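Local coordinates for protein Phikz039 (Pseudomonas phage phikz, PDB 3ZBQ) that is a phage-encoded relative of tubulin, also called PhuZ, and holds guanosine-5'-diphosphate in the nucleotide pocket of its amino-terminal part, at residues 102-107 with 129-134; 133-138 with 166-171. One frame throughout, in Å; residues are numbered along the deposited sequence.

Contact 1: residues 102-107 with 129-134. With GDP (guanosine-5'-diphosphate), chain B.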
loop_
_atom_site.group_PDB
_atom_site.type_symbol
_atom_site.label_atom_id
_atom_site.label_comp_id
_atom_site.label_asym_id
_atom_site.label_seq_id
_atom_site.Cartn_x
_atom_site.Cartn_y
_atom_site.Cartn_z
ATOM N N TYR A 102 1.268 -3.115 2.404
ATOM C CA TYR A 102 2.625 -3.526 1.982
ATOM C C TYR A 102 3.599 -2.354 1.910
ATOM O O TYR A 102 3.197 -1.195 1.792
ATOM C CB TYR A 102 2.567 -4.202 0.599
ATOM C CG TYR A 102 1.817 -3.383 -0.441
ATOM C CD1 TYR A 102 0.430 -3.428 -0.516
ATOM C CD2 TYR A 102 2.498 -2.571 -1.349
ATOM C CE1 TYR A 102 -0.264 -2.688 -1.450
ATOM C CE2 TYR A 102 1.807 -1.825 -2.302
ATOM C CZ TYR A 102 0.428 -1.890 -2.343
ATOM O OH TYR A 102 -0.291 -1.155 -3.273
ATOM N N SER A 103 4.895 -2.657 1.973
ATOM C CA SER A 103 5.906 -1.629 1.801
ATOM C C SER A 103 6.173 -1.409 0.316
ATOM O O SER A 103 5.938 -2.297 -0.503
ATOM C CB SER A 103 7.202 -2.054 2.483
ATOM O OG SER A 103 7.689 -3.247 1.899
ATOM N N MET A 104 6.689 -0.233 -0.025
ATOM C CA MET A 104 7.087 0.057 -1.395
ATOM C C MET A 104 8.561 -0.265 -1.670
ATOM O O MET A 104 8.954 -0.464 -2.823
ATOM C CB MET A 104 6.836 1.532 -1.696
ATOM C CG MET A 104 5.369 1.891 -1.654
ATOM S SD MET A 104 5.090 3.680 -1.609
ATOM C CE MET A 104 5.677 4.163 -3.228
ATOM N N GLY A 105 9.370 -0.288 -0.625
ATOM C CA GLY A 105 10.813 -0.425 -0.807
ATOM C C GLY A 105 11.331 -1.846 -0.770
ATOM O O GLY A 105 12.520 -2.095 -1.007
ATOM N N GLY A 106 10.441 -2.779 -0.453
ATOM C CA GLY A 106 10.777 -4.185 -0.439
ATOM C C GLY A 106 10.509 -4.847 -1.780
ATOM O O GLY A 106 10.339 -4.166 -2.792
ATOM N N ALA A 107 10.483 -6.179 -1.792
ATOM C CA ALA A 107 10.334 -6.942 -3.031
ATOM C C ALA A 107 8.993 -7.665 -3.144
ATOM O O ALA A 107 8.394 -7.715 -4.216
ATOM C CB ALA A 107 11.471 -7.953 -3.163
ATOM N N SER A 129 -5.138 0.800 -0.867
ATOM C CA SER A 129 -3.829 0.324 -0.420
ATOM C C SER A 129 -3.294 1.194 0.698
ATOM O O SER A 129 -3.384 2.431 0.636
ATOM C CB SER A 129 -2.817 0.321 -1.569
ATOM O OG SER A 129 -3.041 -0.777 -2.434
ATOM N N VAL A 130 -2.710 0.551 1.703
ATOM C CA VAL A 130 -1.985 1.265 2.747
ATOM C C VAL A 130 -0.510 0.884 2.583
ATOM O O VAL A 130 -0.149 -0.289 2.692
ATOM C CB VAL A 130 -2.530 0.935 4.162
ATOM C CG1 VAL A 130 -1.771 1.719 5.215
ATOM C CG2 VAL A 130 -4.034 1.283 4.246
ATOM N N VAL A 131 0.319 1.869 2.239
ATOM C CA VAL A 131 1.686 1.598 1.778
ATOM C C VAL A 131 2.748 2.423 2.496
ATOM O O VAL A 131 2.446 3.466 3.082
ATOM C CB VAL A 131 1.804 1.797 0.243
ATOM C CG1 VAL A 131 0.723 0.979 -0.486
ATOM C CG2 VAL A 131 1.663 3.285 -0.131
ATOM N N ILE A 132 3.997 1.945 2.445
ATOM C CA ILE A 132 5.127 2.576 3.140
ATOM C C ILE A 132 6.283 2.869 2.186
ATOM O O ILE A 132 6.853 1.949 1.585
ATOM C CB ILE A 132 5.660 1.682 4.294
ATOM C CG1 ILE A 132 4.528 1.317 5.259
ATOM C CG2 ILE A 132 6.801 2.374 5.046
ATOM C CD1 ILE A 132 4.853 0.159 6.196
ATOM N N GLY A 133 6.638 4.146 2.046
ATOM C CA GLY A 133 7.770 4.515 1.207
ATOM C C GLY A 133 9.069 4.483 1.996
ATOM O O GLY A 133 9.091 4.838 3.177
ATOM N N SER A 134 10.155 4.046 1.362
ATOM C CA SER A 134 11.459 4.043 2.030
ATOM C C SER A 134 12.580 4.261 1.027
ATOM O O SER A 134 12.395 4.101 -0.185
ATOM C CB SER A 134 11.678 2.756 2.842
ATOM O OG SER A 134 11.772 1.605 2.011
HETATM P PB GDP B . 9.190 -7.443 1.569
HETATM O O1B GDP B . 8.993 -8.613 2.498
HETATM O O2B GDP B . 7.852 -6.879 1.136
HETATM O O3B GDP B . 10.018 -7.816 0.363
HETATM O O3A GDP B . 9.990 -6.254 2.298
HETATM P PA GDP B . 9.721 -5.702 3.784
HETATM O O1A GDP B . 9.929 -6.691 4.906
HETATM O O2A GDP B . 8.347 -5.068 3.860
HETATM O "O5'" GDP B . 10.835 -4.567 3.907
HETATM C "C5'" GDP B . 10.938 -3.522 2.947
HETATM C "C4'" GDP B . 11.048 -2.185 3.678
HETATM O "O4'" GDP B . 9.809 -1.898 4.329
HETATM C "C3'" GDP B . 12.081 -2.170 4.788
HETATM O "O3'" GDP B . 13.370 -1.815 4.261
HETATM C "C2'" GDP B . 11.540 -1.125 5.733
HETATM O "O2'" GDP B . 11.896 0.175 5.257
HETATM C "C1'" GDP B . 10.041 -1.203 5.554
HETATM N N9 GDP B . 9.388 -1.992 6.620
HETATM C C8 GDP B . 9.424 -3.325 6.813
HETATM N N7 GDP B . 8.679 -3.678 7.889
HETATM C C5 GDP B . 8.132 -2.553 8.394
HETATM C C6 GDP B . 7.240 -2.195 9.520
HETATM O O6 GDP B . 6.778 -3.076 10.290
HETATM N N1 GDP B . 6.929 -0.895 9.671
HETATM C C2 GDP B . 7.403 0.071 8.856
HETATM N N2 GDP B . 7.064 1.367 9.070
HETATM N N3 GDP B . 8.219 -0.185 7.812
HETATM C C4 GDP B . 8.606 -1.452 7.546
HETATM O O HOH W 1 9.223 0.514 2.084
#

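Contact 2: residues 133-138 with 166-171. With GDP (guanosine-5'-diphosphate), chain B.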
loop_
_atom_site.group_PDB
_atom_site.type_symbol
_atom_site.label_atom_id
_atom_site.label_comp_id
_atom_site.label_asym_id
_atom_site.label_seq_id
_atom_site.Cartn_x
_atom_site.Cartn_y
_atom_site.Cartn_z
ATOM N N GLY A 133 6.638 4.146 2.046
ATOM C CA GLY A 133 7.770 4.515 1.207
ATOM C C GLY A 133 9.069 4.483 1.996
ATOM O O GLY A 133 9.091 4.838 3.177
ATOM N N SER A 134 10.155 4.046 1.362
ATOM C CA SER A 134 11.459 4.043 2.030
ATOM C C SER A 134 12.580 4.261 1.027
ATOM O O SER A 134 12.395 4.101 -0.185
ATOM C CB SER A 134 11.678 2.756 2.842
ATOM O OG SER A 134 11.772 1.605 2.011
ATOM N N TYR A 135 13.755 4.625 1.530
ATOM C CA TYR A 135 14.852 4.976 0.651
ATOM C C TYR A 135 16.166 4.898 1.398
ATOM O O TYR A 135 17.042 5.736 1.181
ATOM C CB TYR A 135 14.667 6.387 0.093
ATOM C CG TYR A 135 14.113 7.357 1.097
ATOM C CD1 TYR A 135 14.937 7.999 2.011
ATOM C CD2 TYR A 135 12.751 7.641 1.124
ATOM C CE1 TYR A 135 14.418 8.893 2.934
ATOM C CE2 TYR A 135 12.227 8.523 2.038
ATOM C CZ TYR A 135 13.056 9.144 2.939
ATOM O OH TYR A 135 12.504 10.034 3.836
ATOM N N ASP A 136 16.292 3.894 2.270
ATOM C CA ASP A 136 17.503 3.744 3.095
ATOM C C ASP A 136 18.706 3.222 2.323
ATOM O O ASP A 136 19.809 3.134 2.871
ATOM C CB ASP A 136 17.240 2.888 4.353
ATOM C CG ASP A 136 16.984 1.416 4.038
ATOM O OD1 ASP A 136 16.562 1.103 2.907
ATOM O OD2 ASP A 136 17.199 0.560 4.932
ATOM N N SER A 137 18.514 2.888 1.051
ATOM C CA SER A 137 19.635 2.514 0.191
ATOM C C SER A 137 19.239 2.712 -1.259
ATOM O O SER A 137 18.068 2.964 -1.563
ATOM C CB SER A 137 20.051 1.055 0.410
ATOM O OG SER A 137 19.077 0.167 -0.105
ATOM N N ASP A 138 20.211 2.589 -2.155
ATOM C CA ASP A 138 19.934 2.694 -3.583
ATOM C C ASP A 138 18.846 1.719 -4.032
ATOM O O ASP A 138 17.904 2.104 -4.738
ATOM C CB ASP A 138 21.206 2.475 -4.403
ATOM C CG ASP A 138 20.945 2.527 -5.895
ATOM O OD1 ASP A 138 20.366 3.524 -6.368
ATOM O OD2 ASP A 138 21.307 1.562 -6.602
ATOM N N TYR A 166 -0.666 6.822 1.940
ATOM C CA TYR A 166 0.800 6.809 1.915
ATOM C C TYR A 166 1.468 7.187 3.235
ATOM O O TYR A 166 1.105 8.179 3.881
ATOM C CB TYR A 166 1.312 7.728 0.795
ATOM C CG TYR A 166 2.829 7.807 0.758
ATOM C CD1 TYR A 166 3.579 6.773 0.220
ATOM C CD2 TYR A 166 3.503 8.914 1.270
ATOM C CE1 TYR A 166 4.967 6.831 0.183
ATOM C CE2 TYR A 166 4.894 8.985 1.240
ATOM C CZ TYR A 166 5.615 7.946 0.694
ATOM O OH TYR A 166 6.999 8.002 0.668
ATOM N N HIS A 167 2.485 6.413 3.611
ATOM C CA HIS A 167 3.239 6.675 4.818
ATOM C C HIS A 167 4.697 6.574 4.453
ATOM O O HIS A 167 5.097 5.650 3.774
ATOM C CB HIS A 167 2.907 5.639 5.892
ATOM C CG HIS A 167 1.461 5.644 6.275
ATOM N ND1 HIS A 167 1.004 6.245 7.424
ATOM C CD2 HIS A 167 0.369 5.161 5.636
ATOM C CE1 HIS A 167 -0.315 6.137 7.480
ATOM N NE2 HIS A 167 -0.724 5.480 6.407
ATOM N N GLU A 168 5.481 7.533 4.902
ATOM C CA GLU A 168 6.904 7.505 4.603
ATOM C C GLU A 168 7.706 7.096 5.815
ATOM O O GLU A 168 7.494 7.628 6.909
ATOM C CB GLU A 168 7.330 8.889 4.151
ATOM C CG GLU A 168 8.731 8.948 3.611
ATOM C CD GLU A 168 8.974 10.256 2.921
ATOM O OE1 GLU A 168 8.322 10.506 1.881
ATOM O OE2 GLU A 168 9.799 11.033 3.432
ATOM N N ASN A 169 8.625 6.147 5.629
ATOM C CA ASN A 169 9.624 5.864 6.645
ATOM C C ASN A 169 10.668 6.967 6.542
ATOM O O ASN A 169 11.679 6.820 5.849
ATOM C CB ASN A 169 10.289 4.498 6.416
ATOM C CG ASN A 169 9.510 3.342 7.042
ATOM O OD1 ASN A 169 8.550 3.546 7.789
ATOM N ND2 ASN A 169 9.945 2.111 6.757
ATOM N N VAL A 170 10.392 8.089 7.200
ATOM C CA VAL A 170 11.321 9.206 7.198
ATOM C C VAL A 170 12.606 8.752 7.869
ATOM O O VAL A 170 12.595 8.254 8.996
ATOM C CB VAL A 170 10.745 10.441 7.906
ATOM C CG1 VAL A 170 11.743 11.578 7.855
ATOM C CG2 VAL A 170 9.452 10.883 7.215
ATOM N N GLU A 171 13.706 8.882 7.140
ATOM C CA GLU A 171 15.013 8.505 7.643
ATOM C C GLU A 171 15.230 9.106 9.031
ATOM O O GLU A 171 15.147 10.327 9.204
ATOM C CB GLU A 171 16.069 9.008 6.663
ATOM C CG GLU A 171 17.474 8.572 6.932
ATOM C CD GLU A 171 18.442 9.176 5.926
ATOM O OE1 GLU A 171 18.298 10.380 5.599
ATOM O OE2 GLU A 171 19.354 8.449 5.471
HETATM P PB GDP B . 9.190 -7.443 1.569
HETATM O O1B GDP B . 8.993 -8.613 2.498
HETATM O O2B GDP B . 7.852 -6.879 1.136
HETATM O O3B GDP B . 10.018 -7.816 0.363
HETATM O O3A GDP B . 9.990 -6.254 2.298
HETATM P PA GDP B . 9.721 -5.702 3.784
HETATM O O1A GDP B . 9.929 -6.691 4.906
HETATM O O2A GDP B . 8.347 -5.068 3.860
HETATM O "O5'" GDP B . 10.835 -4.567 3.907
HETATM C "C5'" GDP B . 10.938 -3.522 2.947
HETATM C "C4'" GDP B . 11.048 -2.185 3.678
HETATM O "O4'" GDP B . 9.809 -1.898 4.329
HETATM C "C3'" GDP B . 12.081 -2.170 4.788
HETATM O "O3'" GDP B . 13.370 -1.815 4.261
HETATM C "C2'" GDP B . 11.540 -1.125 5.733
HETATM O "O2'" GDP B . 11.896 0.175 5.257
HETATM C "C1'" GDP B . 10.041 -1.203 5.554
HETATM N N9 GDP B . 9.388 -1.992 6.620
HETATM C C8 GDP B . 9.424 -3.325 6.813
HETATM N N7 GDP B . 8.679 -3.678 7.889
HETATM C C5 GDP B . 8.132 -2.553 8.394
HETATM C C6 GDP B . 7.240 -2.195 9.520
HETATM O O6 GDP B . 6.778 -3.076 10.290
HETATM N N1 GDP B . 6.929 -0.895 9.671
HETATM C C2 GDP B . 7.403 0.071 8.856
HETATM N N2 GDP B . 7.064 1.367 9.070
HETATM N N3 GDP B . 8.219 -0.185 7.812
HETATM C C4 GDP B . 8.606 -1.452 7.546
HETATM O O HOH W 2 13.519 5.395 4.411
#

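Contact 1: residues 102-107 with 129-134
Tyr102 and Ser103 run parallel to Val131 and Ile132 as neighbouring strands of a beta-alpha-beta unit in this tubulin-like fold, with helix 109-122 making the crossover. Tyr102 N reaches Val130 O at 3.2 Å, the return bond from Ile132 N to Tyr102 O is weak, and Met104 N closes the pairing with a short, straight bond of 2.7 Å to Ile132 O. One face of the sheet, under helix 138-158, carries the apolar contact. Val131 CG1 sits over the Tyr102 ring in a CH-pi contact, 3.7 Å from the ring centroid and shifted toward CZ and CE2, while CG2 of the same valine touches Met104 SD. At the ring's edge Tyr102 OH and Ser129 OG share a hydrogen bond of 2.9 Å. The other face meets the nucleotide. Ile132 CD1 packs on GDP C2, and Ser103 OG, set between its backbone N and carbonyl carbon (chi1 61°), donates to GDP O2A. Past the strand, Ala107 N binds GDP O3B at 2.7 Å, and Gly106, lacking a side chain, lets the backbone pass close to GDP O3A. A water joins the two segments, accepting from Gly105 N and donating to Ile132 O, with Ser134 OG as a further partner at 2.8 Å.

Contact 2: residues 133-138 with 166-171
Gly133 and Glu168 form a parallel bridge between adjacent strands of the tubulin-like nucleotide-binding sheet, held by two nearly straight backbone bonds: Gly133 N to His167 O and Asn169 N to Gly133 O, each 2.8 Å. Just beyond the bridge, Asn169 reads the edge of the guanine. Its OD1 accepts from GDP N2 at 2.9 Å, and its ND2 donates to both GDP N3 and GDP O2', so one flat amide grips base and ribose together; chi1 of -86° puts CG beside the backbone N, and the three bonds to GDP fix how the amide is turned. Glu168 takes two tyrosine hydroxyls, one per oxygen. Tyr166 OH donates to the anti lone pair of Glu168 OE1, at 3.1 Å, whereas Tyr135 OH approaches Glu168 OE2 from above the carboxylate plane, at 2.9 Å, with ring and carboxylate planes 82° apart. Arg291 of helix 284-304 also bonds Tyr135 OH. A water over the centre of the Tyr135 ring accepts from Tyr135 N and donates to Asn169 O. Farther out, Glu171 CB lies 4.1 Å from Tyr135 CE1. At Gly133, the bare alpha carbon leaves room for the neighbouring tyrosine, Tyr166 OH lying 3.6 Å from Gly133 CA.

The two contacts illustrate how a parallel sheet gathers a ligand site at one edge of its strands. Their centres lie 9 Å apart, and strand 127-133 is common to both: contact 1 pairs it with strand 97-103, contact 2 with strand 163-168. Along the chain the order is strand 97-103, helix 109-122, strand 127-133, helix 138-158 and strand 163-168, and Gly133 and Ser134 belong to both contacts. A probable hydrogen bond from His167 N to Val131 O links them, as does packing of Met104 SD on Tyr166 CE1. Of their direct hydrogen bonds to GDP, those to phosphate come from contact 1 and those to base and ribose from contact 2; residues such as Gly14 and Asn179 add further bonds.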